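Local coordinates for YjeF-related protein (Enterococcus faecalis, PDB 2R3B) that probably catalyses the ADP-dependent dehydration of (S)-NAD(P)HX, a hydrated and damaged form of NAD(P)H, restoring the working nicotinamide cofactor, at residues Trp143-Gly148 with Gly243-Phe248; Gly45-Ile50 with Glu65-Ser70. All coordinates share one frame; numbering follows the deposited sequence. Where two conformers were deposited one is given.

Interaction 1 of 2, residues Trp143-Gly148 with Gly243-Phe248; sequences WLIIDG and GFLAQF
Leu245 O takes a hydrogen bond of 2.7 Å from water 1, which bridges helix 233-247 to the indole of Trp143. The water gives its other proton to Phe248 O at 2.8 Å and accepts a long, weak bond from Trp143 NE1 at 3.3 Å, so the carbonyls of Leu245 and Phe248 and the indole N-H share one solvent molecule. Next to this polar link the contact is wholly apolar. Leu245 lays its CD2 methyl over one face of the indole, 3.8 Å from the centroid of the six-membered ring and only 13° off its normal, a CH-pi contact; on the same face Leu245 CD1 sits beside the Trp143 CD2-CE3 bond, 3.9 Å from Trp143 CE3. The leucine branch crosses the tryptophan side chain at about a right angle, and with its CG anti to the carbonyl carbon (chi1 -73°) and chi2 at 170°, both methyls come to rest against the indole.

In this ribokinase-like alpha/beta fold, strand 143-147 is an inner strand of the central sheet, flanked by 114-117 and 167-170, and helix 233-247 packs on one of the sheet's faces. Trp143 and Ile145, alternate residues of the strand, both point at the helix and receive Leu245 from it. Ile145 adds the end of its chain, CD1, which meets Leu245 CD1 at 4.1 Å. Lys166 makes a cation-pi contact with the indole, and Pro250 packs against it as well. Farther from the strand, the Gln247 side chain folds onto its own helix: NE2 donates to Gly243 O at 2.9 Å, coming from above the carbonyl plane, while OE1 is bonded by Arg35.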
# COMPACT_ATOMS: atom_id res chain seq x y z
N TRP B 143 -16.06 6.75 26.98
CA TRP B 143 -16.64 7.58 25.94
C TRP B 143 -17.20 6.68 24.85
O TRP B 143 -16.57 5.71 24.46
CB TRP B 143 -15.57 8.49 25.35
CG TRP B 143 -15.10 9.57 26.26
CD1 TRP B 143 -13.98 9.58 27.01
CD2 TRP B 143 -15.76 10.81 26.49
NE1 TRP B 143 -13.89 10.75 27.71
CE2 TRP B 143 -14.97 11.53 27.39
CE3 TRP B 143 -16.92 11.39 25.98
CZ2 TRP B 143 -15.31 12.81 27.81
CZ3 TRP B 143 -17.26 12.66 26.41
CH2 TRP B 143 -16.46 13.35 27.30
N LEU B 144 -18.38 7.02 24.35
CA LEU B 144 -19.03 6.27 23.30
C LEU B 144 -19.45 7.25 22.21
O LEU B 144 -20.33 8.08 22.45
CB LEU B 144 -20.27 5.53 23.84
CG LEU B 144 -21.17 4.82 22.84
CD1 LEU B 144 -20.37 3.81 22.00
CD2 LEU B 144 -22.34 4.10 23.52
N ILE B 145 -18.85 7.14 21.02
CA ILE B 145 -19.17 8.02 19.89
C ILE B 145 -20.03 7.22 18.93
O ILE B 145 -19.66 6.14 18.49
CB ILE B 145 -17.91 8.49 19.18
CG1 ILE B 145 -16.93 9.11 20.19
CG2 ILE B 145 -18.28 9.45 18.01
CD1 ILE B 145 -15.49 9.07 19.69
N ILE B 146 -21.22 7.74 18.64
CA ILE B 146 -22.21 7.07 17.78
C ILE B 146 -22.31 7.92 16.52
O ILE B 146 -22.72 9.07 16.57
CB ILE B 146 -23.56 6.96 18.48
CG1 ILE B 146 -23.40 6.18 19.79
CG2 ILE B 146 -24.63 6.29 17.57
CD1 ILE B 146 -24.70 6.07 20.63
N ASP B 147 -21.95 7.32 15.40
CA ASP B 147 -21.69 8.02 14.14
C ASP B 147 -22.47 7.33 13.03
O ASP B 147 -22.78 6.15 13.10
CB ASP B 147 -20.19 7.95 13.87
CG ASP B 147 -19.78 8.63 12.58
OD1 ASP B 147 -20.08 9.84 12.42
OD2 ASP B 147 -19.16 7.96 11.72
N GLY B 148 -22.80 8.07 11.98
CA GLY B 148 -23.27 7.47 10.72
C GLY B 148 -24.53 6.64 10.88
O GLY B 148 -25.45 7.01 11.61
N GLY B 243 -9.52 9.48 18.98
CA GLY B 243 -8.12 9.62 19.41
C GLY B 243 -7.91 10.77 20.39
O GLY B 243 -7.11 10.66 21.31
N PHE B 244 -8.63 11.88 20.19
CA PHE B 244 -8.54 12.98 21.12
C PHE B 244 -9.09 12.62 22.49
O PHE B 244 -8.44 12.89 23.50
CB PHE B 244 -9.22 14.24 20.57
CG PHE B 244 -8.30 15.13 19.80
CD1 PHE B 244 -7.47 14.60 18.81
CD2 PHE B 244 -8.28 16.50 20.01
CE1 PHE B 244 -6.59 15.42 18.09
CE2 PHE B 244 -7.40 17.33 19.28
CZ PHE B 244 -6.57 16.79 18.32
N LEU B 245 -10.27 12.01 22.52
CA LEU B 245 -10.89 11.62 23.80
C LEU B 245 -10.05 10.56 24.53
O LEU B 245 -10.10 10.43 25.75
CB LEU B 245 -12.32 11.13 23.58
CG LEU B 245 -13.31 12.25 23.25
CD1 LEU B 245 -14.63 11.65 22.81
CD2 LEU B 245 -13.50 13.20 24.45
N ALA B 246 -9.25 9.81 23.77
CA ALA B 246 -8.38 8.79 24.33
C ALA B 246 -7.22 9.39 25.13
O ALA B 246 -6.78 8.78 26.10
CB ALA B 246 -7.84 7.88 23.24
N GLN B 247 -6.79 10.59 24.75
CA GLN B 247 -5.54 11.18 25.22
C GLN B 247 -5.69 12.40 26.11
O GLN B 247 -4.81 12.67 26.92
CB GLN B 247 -4.77 11.71 24.02
CG GLN B 247 -4.23 10.75 23.12
CD GLN B 247 -3.63 11.48 21.97
OE1 GLN B 247 -2.52 11.99 22.08
NE2 GLN B 247 -4.36 11.54 20.86
N PHE B 248 -6.75 13.18 25.89
CA PHE B 248 -6.81 14.53 26.45
C PHE B 248 -7.88 14.62 27.53
O PHE B 248 -8.51 13.62 27.86
CB PHE B 248 -7.01 15.53 25.31
CG PHE B 248 -5.90 15.54 24.30
CD1 PHE B 248 -4.59 15.65 24.70
CD2 PHE B 248 -6.17 15.45 22.92
CE1 PHE B 248 -3.56 15.66 23.78
CE2 PHE B 248 -5.15 15.44 21.99
CZ PHE B 248 -3.86 15.55 22.39
O HOH W 1 -10.87 12.16 27.62

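Interaction 2 of 2, residues Gly45-Ile50 with Glu65-Ser70; sequences GRVVLI and EACINS
Cys67 presses its sulfur against the branched end of Val47, with SG 3.8 Å from CG1 and nearly as close to CB, so the thiol rests on the isopropyl group as a whole and not on a single methyl. The sulfur stands anti to the backbone N of Cys67 (chi1 -172°), which carries it outward from the helix to the strand. One step along the strand face, Leu49 comes to the same residue by another route: in one of its two conformers, its CD1 methyl lies 4.0 Å from Cys67 CB. A single helix residue is thus touched at its sulfur by one strand side chain and, in that conformer, at its CB by the next one facing the same way.

Strand 46-50 and helix 57-70 are the first two elements of a beta-alpha-beta unit that continues into strand 74-78, lying beside 46-50 and parallel to it. Thr75 of that second strand also touches both Leu49 and Cys67, as expected where a crossover helix covers the two strands it connects. Val47 is also packed by Ala242 and Ala246 of helix 233-247.

The last turn of the helix is tied up by its own side chains. Glu65 O accepts two donors from opposite faces of its carbonyl plane: the backbone N of Asn69 at 3.0 Å and its ND2 at 2.9 Å, the latter 36° out of that plane. Ser70 OG turns back to Cys67 O at 2.7 Å, so the residue that meets the strand also has its carbonyl engaged. The carboxylate of Glu65 forms a salt bridge with Arg90 and takes a hydrogen bond from Gln283.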
# COMPACT_ATOMS: atom_id res chain seq x y z
N GLY B 45 -4.52 5.91 26.00
CA GLY B 45 -5.85 5.37 25.85
C GLY B 45 -5.94 4.17 24.94
O GLY B 45 -5.09 3.99 24.04
N ARG B 46 -6.95 3.35 25.21
CA ARG B 46 -7.29 2.19 24.36
C ARG B 46 -8.56 2.54 23.63
O ARG B 46 -9.60 2.80 24.26
CB ARG B 46 -7.51 0.92 25.19
CG ARG B 46 -6.27 0.31 25.83
CD ARG B 46 -6.64 -0.89 26.74
NE ARG B 46 -7.31 -1.97 26.00
CZ ARG B 46 -6.73 -3.04 25.46
NH1 ARG B 46 -5.42 -3.26 25.57
NH2 ARG B 46 -7.50 -3.93 24.79
N VAL B 47 -8.50 2.55 22.32
CA VAL B 47 -9.68 2.92 21.53
C VAL B 47 -10.16 1.70 20.80
O VAL B 47 -9.37 0.89 20.30
CB VAL B 47 -9.38 4.04 20.50
CG1 VAL B 47 -10.60 4.35 19.68
CG2 VAL B 47 -8.86 5.28 21.22
N VAL B 48 -11.48 1.54 20.74
CA VAL B 48 -12.05 0.51 19.91
C VAL B 48 -12.95 1.16 18.86
O VAL B 48 -13.85 1.93 19.21
CB VAL B 48 -12.85 -0.53 20.75
CG1 VAL B 48 -13.52 -1.56 19.80
CG2 VAL B 48 -11.94 -1.27 21.74
N LEU B 49 -12.68 0.87 17.59
CA LEU B 49 -13.44 1.42 16.46
C LEU B 49 -14.29 0.30 15.88
O LEU B 49 -13.76 -0.78 15.56
CB LEU B 49 -12.47 1.95 15.41
CG LEU B 49 -11.37 2.92 15.85
CD1 LEU B 49 -10.50 3.31 14.63
CD2 LEU B 49 -11.97 4.15 16.53
N ILE B 50 -15.58 0.53 15.72
CA ILE B 50 -16.49 -0.52 15.28
C ILE B 50 -17.28 -0.10 14.05
O ILE B 50 -17.96 0.91 14.08
CB ILE B 50 -17.49 -0.85 16.42
CG1 ILE B 50 -16.73 -1.09 17.73
CG2 ILE B 50 -18.39 -2.03 16.01
CD1 ILE B 50 -17.61 -1.36 18.96
N GLU B 65 -6.99 5.05 10.43
CA GLU B 65 -5.80 5.83 10.10
C GLU B 65 -5.81 7.17 10.89
O GLU B 65 -4.77 7.62 11.39
CB GLU B 65 -5.72 6.08 8.58
CG GLU B 65 -4.42 6.77 8.16
CD GLU B 65 -4.04 6.56 6.69
OE1 GLU B 65 -4.96 6.29 5.88
OE2 GLU B 65 -2.81 6.69 6.38
N ALA B 66 -6.98 7.79 10.99
CA ALA B 66 -7.15 9.06 11.73
C ALA B 66 -6.83 8.84 13.21
O ALA B 66 -6.11 9.63 13.84
CB ALA B 66 -8.62 9.57 11.57
N CYS B 67 -7.36 7.77 13.77
CA CYS B 67 -7.15 7.49 15.20
C CYS B 67 -5.68 7.25 15.57
O CYS B 67 -5.15 7.86 16.50
CB CYS B 67 -8.03 6.30 15.61
SG CYS B 67 -8.08 5.95 17.37
N ILE B 68 -5.02 6.39 14.80
CA ILE B 68 -3.60 6.11 15.00
C ILE B 68 -2.79 7.37 14.86
O ILE B 68 -2.00 7.72 15.74
CB ILE B 68 -3.10 5.08 13.99
CG1 ILE B 68 -3.80 3.74 14.26
CG2 ILE B 68 -1.57 4.94 14.05
CD1 ILE B 68 -3.64 2.80 13.13
N ASN B 69 -3.00 8.09 13.76
CA ASN B 69 -2.23 9.31 13.52
C ASN B 69 -2.51 10.46 14.52
O ASN B 69 -1.70 11.36 14.66
CB ASN B 69 -2.49 9.81 12.10
CG ASN B 69 -1.58 9.18 11.10
OD1 ASN B 69 -0.41 9.58 11.02
ND2 ASN B 69 -2.09 8.22 10.32
N SER B 70 -3.66 10.43 15.19
CA SER B 70 -4.02 11.43 16.18
C SER B 70 -3.27 11.22 17.52
O SER B 70 -3.24 12.12 18.36
CB SER B 70 -5.53 11.42 16.46
OG SER B 70 -5.84 10.34 17.31

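In the fold
Interactions 1 and 2 reach the same central sheet, their centres about 9 Å apart, and helix 233-247 joins them. Its Leu245 serves interaction 1, while the neighbouring Ala246 places CB 3.4 Å from Val47 CG2 of interaction 2. Gln247 NE2 probably also hydrogen-bonds Ser70 O at 2.8 Å, linking helix 233-247 to helix 57-70. The former helix carries Gly234 and Asp235, predicted to bind AMP and (6S)-NADPHX: the Ile145 side chain is about 10 Å from Gly234 and from the side chain of Asp235, and that of Leu49 about 9 Å from that of Asp235. Both contacts are buried, near these predicted site residues but not touching them. Tyr274 and Leu277 of a second subunit pack near interactions 1 and 2, respectively.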